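Local coordinates for protein transcription regulator, Crp family (PDB 4EV0) that activates transcription from specific promoters in response to cAMP, binding DNA as a homodimer through a winged helix-turn-helix domain, at residues Y27-P32 with A91-E96; I164-L169 with T179-L184. All blocks are in the same frame, centred on the assembly; numbering follows the deposited sequence.

Contact 1. Residues Y27-P32 with A91-E96; sequences YPQGKP and AVEDTE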
loop_
_atom_site.group_PDB
_atom_site.type_symbol
_atom_site.label_atom_id
_atom_site.label_comp_id
_atom_site.label_asym_id
_atom_site.label_seq_id
_atom_site.Cartn_x
_atom_site.Cartn_y
_atom_site.Cartn_z
ATOM N N TYR B 27 -9.543 -23.292 -17.788
ATOM C CA TYR B 27 -8.848 -22.318 -18.637
ATOM C C TYR B 27 -7.483 -22.830 -19.078
ATOM O O TYR B 27 -6.575 -22.969 -18.250
ATOM C CB TYR B 27 -8.705 -20.959 -17.926
ATOM C CG TYR B 27 -10.035 -20.286 -17.730
ATOM C CD1 TYR B 27 -10.811 -20.547 -16.603
ATOM C CD2 TYR B 27 -10.543 -19.429 -18.698
ATOM C CE1 TYR B 27 -12.051 -19.959 -16.441
ATOM C CE2 TYR B 27 -11.783 -18.835 -18.544
ATOM C CZ TYR B 27 -12.537 -19.104 -17.418
ATOM O OH TYR B 27 -13.772 -18.511 -17.280
ATOM N N PRO B 28 -7.334 -23.106 -20.385
ATOM C CA PRO B 28 -6.081 -23.560 -21.017
ATOM C C PRO B 28 -4.988 -22.497 -20.928
ATOM O O PRO B 28 -5.314 -21.323 -20.729
ATOM C CB PRO B 28 -6.475 -23.748 -22.488
ATOM C CG PRO B 28 -7.980 -23.916 -22.479
ATOM C CD PRO B 28 -8.442 -23.018 -21.352
ATOM N N GLN B 29 -3.727 -22.908 -21.081
ATOM C CA GLN B 29 -2.573 -21.997 -21.104
ATOM C C GLN B 29 -2.796 -20.738 -21.941
ATOM O O GLN B 29 -3.105 -20.823 -23.133
ATOM C CB GLN B 29 -1.335 -22.716 -21.657
ATOM C CG GLN B 29 -0.380 -23.259 -20.610
ATOM C CD GLN B 29 1.079 -22.944 -20.913
ATOM O OE1 GLN B 29 1.398 -22.322 -21.929
ATOM N NE2 GLN B 29 1.971 -23.372 -20.024
ATOM N N GLY B 30 -2.627 -19.576 -21.314
ATOM C CA GLY B 30 -2.681 -18.310 -22.025
ATOM C C GLY B 30 -4.069 -17.731 -22.237
ATOM O O GLY B 30 -4.192 -16.652 -22.819
ATOM N N LYS B 31 -5.112 -18.431 -21.784
ATOM C CA LYS B 31 -6.474 -17.912 -21.916
ATOM C C LYS B 31 -6.782 -16.912 -20.811
ATOM O O LYS B 31 -6.467 -17.151 -19.641
ATOM C CB LYS B 31 -7.522 -19.033 -21.923
ATOM C CG LYS B 31 -7.668 -19.766 -23.261
ATOM C CD LYS B 31 -8.848 -19.254 -24.114
ATOM C CE LYS B 31 -8.834 -19.938 -25.498
ATOM N NZ LYS B 31 -9.936 -19.530 -26.430
ATOM N N PRO B 32 -7.386 -15.777 -21.188
ATOM C CA PRO B 32 -7.861 -14.783 -20.223
ATOM C C PRO B 32 -9.030 -15.359 -19.445
ATOM O O PRO B 32 -9.914 -15.983 -20.034
ATOM C CB PRO B 32 -8.345 -13.629 -21.109
ATOM C CG PRO B 32 -7.713 -13.861 -22.441
ATOM C CD PRO B 32 -7.604 -15.343 -22.577
ATOM N N ALA B 91 -4.667 -17.223 -17.321
ATOM C CA ALA B 91 -4.086 -18.514 -17.000
ATOM C C ALA B 91 -2.711 -18.572 -17.643
ATOM O O ALA B 91 -2.584 -18.306 -18.837
ATOM C CB ALA B 91 -4.971 -19.634 -17.531
ATOM N N VAL B 92 -1.678 -18.885 -16.862
ATOM C CA VAL B 92 -0.349 -19.061 -17.442
ATOM C C VAL B 92 0.015 -20.547 -17.595
ATOM O O VAL B 92 0.999 -20.894 -18.245
ATOM C CB VAL B 92 0.757 -18.255 -16.695
ATOM C CG1 VAL B 92 0.172 -17.008 -16.055
ATOM C CG2 VAL B 92 1.477 -19.113 -15.668
ATOM N N GLU B 93 -0.796 -21.412 -16.994
ATOM C CA GLU B 93 -0.740 -22.851 -17.236
ATOM C C GLU B 93 -2.155 -23.317 -17.575
ATOM O O GLU B 93 -3.098 -22.542 -17.444
ATOM C CB GLU B 93 -0.238 -23.598 -16.003
ATOM C CG GLU B 93 1.208 -23.347 -15.655
ATOM C CD GLU B 93 1.601 -23.996 -14.339
ATOM O OE1 GLU B 93 0.802 -24.803 -13.808
ATOM O OE2 GLU B 93 2.707 -23.689 -13.833
ATOM N N ASP B 94 -2.300 -24.564 -18.025
ATOM C CA ASP B 94 -3.616 -25.178 -18.106
ATOM C C ASP B 94 -4.141 -25.170 -16.678
ATOM O O ASP B 94 -3.489 -25.688 -15.766
ATOM C CB ASP B 94 -3.542 -26.615 -18.633
ATOM C CG ASP B 94 -3.444 -26.694 -20.162
ATOM O OD1 ASP B 94 -3.185 -25.666 -20.828
ATOM O OD2 ASP B 94 -3.613 -27.814 -20.694
ATOM N N THR B 95 -5.311 -24.570 -16.481
ATOM C CA THR B 95 -5.782 -24.262 -15.135
ATOM C C THR B 95 -7.206 -24.753 -14.840
ATOM O O THR B 95 -8.129 -24.608 -15.663
ATOM C CB THR B 95 -5.667 -22.737 -14.848
ATOM O OG1 THR B 95 -4.296 -22.331 -14.923
ATOM C CG2 THR B 95 -6.204 -22.395 -13.472
ATOM N N GLU B 96 -7.369 -25.365 -13.672
ATOM C CA GLU B 96 -8.689 -25.702 -13.167
ATOM C C GLU B 96 -9.074 -24.745 -12.055
ATOM O O GLU B 96 -8.352 -24.583 -11.071
ATOM C CB GLU B 96 -8.742 -27.141 -12.672
ATOM C CG GLU B 96 -8.796 -28.163 -13.789
ATOM C CD GLU B 96 -8.987 -29.568 -13.268
ATOM O OE1 GLU B 96 -9.990 -30.213 -13.649
ATOM O OE2 GLU B 96 -8.132 -30.023 -12.475
#
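Two flat side-chain groups, the amide of Q29 and the carboxylate of D94, meet backbone atoms across this contact. The carbonyl oxygen of V92 lies over the Q29 amide, 3.2 Å from NE2, but the poor angle rules out a hydrogen bond; below it the chain, bent at chi2, rests its CG 3.4 Å from E93 CA. The carboxylate of D94 is used on the anti side of OD1, where Q29 N donates at 2.8 Å from 22° out of the plane. With D94 CG beside its own backbone N (chi1 -81°), the acid turns back over the start of the turn, and OD1 also lies near P28 CA. The phenol of Y27 leads away, and only the base of the side chain meets A91, CB to CB at 4.0 Å. Backbone bonds supply the frame: Y27 and T95 form an antiparallel hydrogen-bonded pair, Y27 N to T95 O being almost straight, while G30 N reaches A91 O and A91 N reaches K31 O at 2.9 Å. The methyl of A91 thus sits under the turn, 3.6 Å from P28 O. Within the 91-96 segment, the T95 hydroxyl donates to E93 O at 2.8 Å and also hydrogen-bonds K50 N. An alanine in place of T95 would probably deprive E93 O and K50 N of this shared partner and let the 92-94 bend move more freely. E93 itself forms a salt bridge with K50. P28 to K31 is a type II beta turn, with G30 at positive phi. Turn and bend lie side by side at the surface, each carrying the chain from one sheet to the other, as in the beta roll of the cyclic nucleotide-binding domain.

Contact 2. Residues I164-L169 with T179-L184; sequences IRHHEL and TVSRVL. With SO4 (sulfate ion), chain I.
H166 and L169 on the first helix meet V180, S181 and L184 on the second, in the helix-turn-helix predicted to bind DNA. In the Crp family the second helix, here 177-189, is the one expected to read the major groove.

The polar link is one hydrogen bond: H166 ND1 to S181 OG, at 2.5 Å very short, with the donor undecided. S181 OG comes in at the edge of the imidazole, near its plane, and a weak bond to R177 O also holds it.

Apolar contacts fill the rest. V180 CG1, anti to its backbone N (chi1 156°), touches both H166 CB at 3.8 Å and L169 CB at 4.1 Å. L169 and L184 reach toward each other tip to tip, CD2 to CD1 at 3.9 Å, while A149 of helix 139-154 backs L169 and V200 of the wing touches L184.

A sulfate, probably from the crystallisation liquor, is modelled with O1 near R165 NH1 and O4 over one face of the H166 ring, but its O2 is implausibly close to H166 N, so its placement is doubtful. On the opposite face, L184 CD1 makes a CH-pi contact, 3.4 Å above the ring plane and offset toward the rim.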
loop_
_atom_site.group_PDB
_atom_site.type_symbol
_atom_site.label_atom_id
_atom_site.label_comp_id
_atom_site.label_asym_id
_atom_site.label_seq_id
_atom_site.Cartn_x
_atom_site.Cartn_y
_atom_site.Cartn_z
ATOM N N ILE B 164 23.497 14.933 15.456
ATOM C CA ILE B 164 22.284 14.566 14.740
ATOM C C ILE B 164 21.867 13.115 14.979
ATOM O O ILE B 164 22.700 12.206 14.984
ATOM C CB ILE B 164 22.370 14.937 13.224
ATOM C CG1 ILE B 164 20.982 14.857 12.580
ATOM C CG2 ILE B 164 23.431 14.101 12.469
ATOM C CD1 ILE B 164 20.872 15.659 11.305
ATOM N N ARG B 165 20.575 12.907 15.215
ATOM C CA ARG B 165 20.053 11.572 15.460
ATOM C C ARG B 165 19.736 10.904 14.122
ATOM O O ARG B 165 19.475 11.595 13.120
ATOM C CB ARG B 165 18.804 11.647 16.345
ATOM C CG ARG B 165 19.056 12.179 17.765
ATOM C CD ARG B 165 19.901 11.198 18.548
ATOM N NE ARG B 165 20.370 11.741 19.812
ATOM C CZ ARG B 165 21.070 11.039 20.700
ATOM N NH1 ARG B 165 21.366 9.769 20.459
ATOM N NH2 ARG B 165 21.468 11.598 21.840
ATOM N N HIS B 166 19.755 9.576 14.075
ATOM C CA HIS B 166 19.388 8.895 12.839
ATOM C C HIS B 166 17.966 9.262 12.419
ATOM O O HIS B 166 17.676 9.338 11.222
ATOM C CB HIS B 166 19.542 7.375 12.958
ATOM C CG HIS B 166 20.958 6.922 13.144
ATOM N ND1 HIS B 166 21.316 5.592 13.182
ATOM C CD2 HIS B 166 22.103 7.625 13.323
ATOM C CE1 HIS B 166 22.621 5.492 13.377
ATOM N NE2 HIS B 166 23.122 6.712 13.471
ATOM N N HIS B 167 17.081 9.513 13.386
ATOM C CA HIS B 167 15.695 9.830 13.038
ATOM C C HIS B 167 15.544 11.213 12.398
ATOM O O HIS B 167 14.696 11.398 11.521
ATOM C CB HIS B 167 14.717 9.609 14.214
ATOM C CG HIS B 167 14.823 10.625 15.315
ATOM N ND1 HIS B 167 14.411 11.934 15.168
ATOM C CD2 HIS B 167 15.263 10.513 16.590
ATOM C CE1 HIS B 167 14.619 12.588 16.298
ATOM N NE2 HIS B 167 15.133 11.749 17.176
ATOM N N GLU B 168 16.372 12.169 12.802
ATOM C CA GLU B 168 16.305 13.509 12.221
ATOM C C GLU B 168 16.860 13.480 10.799
ATOM O O GLU B 168 16.435 14.228 9.910
ATOM C CB GLU B 168 17.092 14.516 13.071
ATOM C CG GLU B 168 16.867 14.386 14.573
ATOM C CD GLU B 168 17.634 15.443 15.374
ATOM O OE1 GLU B 168 18.673 15.099 15.987
ATOM O OE2 GLU B 168 17.194 16.620 15.393
ATOM N N LEU B 169 17.832 12.604 10.600
ATOM C CA LEU B 169 18.407 12.389 9.289
ATOM C C LEU B 169 17.394 11.646 8.395
ATOM O O LEU B 169 17.326 11.893 7.179
ATOM C CB LEU B 169 19.690 11.586 9.472
ATOM C CG LEU B 169 20.746 11.587 8.394
ATOM C CD1 LEU B 169 20.916 12.979 7.829
ATOM C CD2 LEU B 169 22.004 11.093 9.062
ATOM N N THR B 179 16.594 2.312 7.927
ATOM C CA THR B 179 17.415 2.294 6.716
ATOM C C THR B 179 18.529 3.344 6.777
ATOM O O THR B 179 19.605 3.137 6.212
ATOM C CB THR B 179 16.592 2.399 5.397
ATOM O OG1 THR B 179 15.619 3.444 5.499
ATOM C CG2 THR B 179 15.889 1.074 5.095
ATOM N N VAL B 180 18.279 4.453 7.477
ATOM C CA VAL B 180 19.316 5.446 7.723
ATOM C C VAL B 180 20.473 4.826 8.503
ATOM O O VAL B 180 21.650 5.068 8.180
ATOM C CB VAL B 180 18.784 6.729 8.440
ATOM C CG1 VAL B 180 19.917 7.453 9.185
ATOM C CG2 VAL B 180 18.128 7.678 7.434
ATOM N N SER B 181 20.145 4.004 9.500
ATOM C CA SER B 181 21.194 3.340 10.269
ATOM C C SER B 181 21.918 2.339 9.385
ATOM O O SER B 181 23.141 2.243 9.421
ATOM C CB SER B 181 20.652 2.660 11.532
ATOM O OG SER B 181 20.067 3.608 12.404
ATOM N N ARG B 182 21.157 1.605 8.584
ATOM C CA ARG B 182 21.743 0.656 7.643
ATOM C C ARG B 182 22.702 1.356 6.684
ATOM O O ARG B 182 23.814 0.891 6.456
ATOM C CB ARG B 182 20.651 -0.065 6.854
ATOM C CG ARG B 182 19.813 -1.039 7.670
ATOM C CD ARG B 182 18.769 -1.738 6.782
ATOM N NE ARG B 182 19.388 -2.446 5.655
ATOM C CZ ARG B 182 18.759 -2.756 4.523
ATOM N NH1 ARG B 182 17.484 -2.409 4.358
ATOM N NH2 ARG B 182 19.403 -3.403 3.552
ATOM N N VAL B 183 22.256 2.476 6.128
ATOM C CA VAL B 183 23.076 3.249 5.203
ATOM C C VAL B 183 24.310 3.851 5.868
ATOM O O VAL B 183 25.412 3.792 5.320
ATOM C CB VAL B 183 22.269 4.383 4.534
ATOM C CG1 VAL B 183 23.209 5.344 3.792
ATOM C CG2 VAL B 183 21.229 3.799 3.590
ATOM N N LEU B 184 24.125 4.420 7.056
ATOM C CA LEU B 184 25.236 5.000 7.801
ATOM C C LEU B 184 26.285 3.961 8.167
ATOM O O LEU B 184 27.482 4.245 8.143
ATOM C CB LEU B 184 24.729 5.706 9.052
ATOM C CG LEU B 184 24.093 7.067 8.795
ATOM C CD1 LEU B 184 23.513 7.623 10.085
ATOM C CD2 LEU B 184 25.145 8.013 8.194
HETATM S S SO4 I . 20.990 7.636 16.864
HETATM O O1 SO4 I . 20.581 7.729 18.269
HETATM O O2 SO4 I . 20.174 8.547 16.073
HETATM O O3 SO4 I . 22.395 8.014 16.744
HETATM O O4 SO4 I . 20.789 6.270 16.371
#

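How the contacts relate
Contact 1 is a surface feature of the cyclic nucleotide-binding domain, and contact 2 a buried one of the DNA-binding domain; they share no helix or strand, and their centres are 48 Å apart, on opposite sides of the chain's centre. Their chemistry follows their place. Where two connections run past each other at the surface, backbone amides and carbonyls do most of the holding, with one acid helping. Where two helices of the same motif pack, side chains carry the contact, aliphatic ones packed around a histidine ring, with a single hydrogen bond toward the more exposed side. Neither lines the cAMP pocket, and only contact 2 falls within a DNA-binding motif.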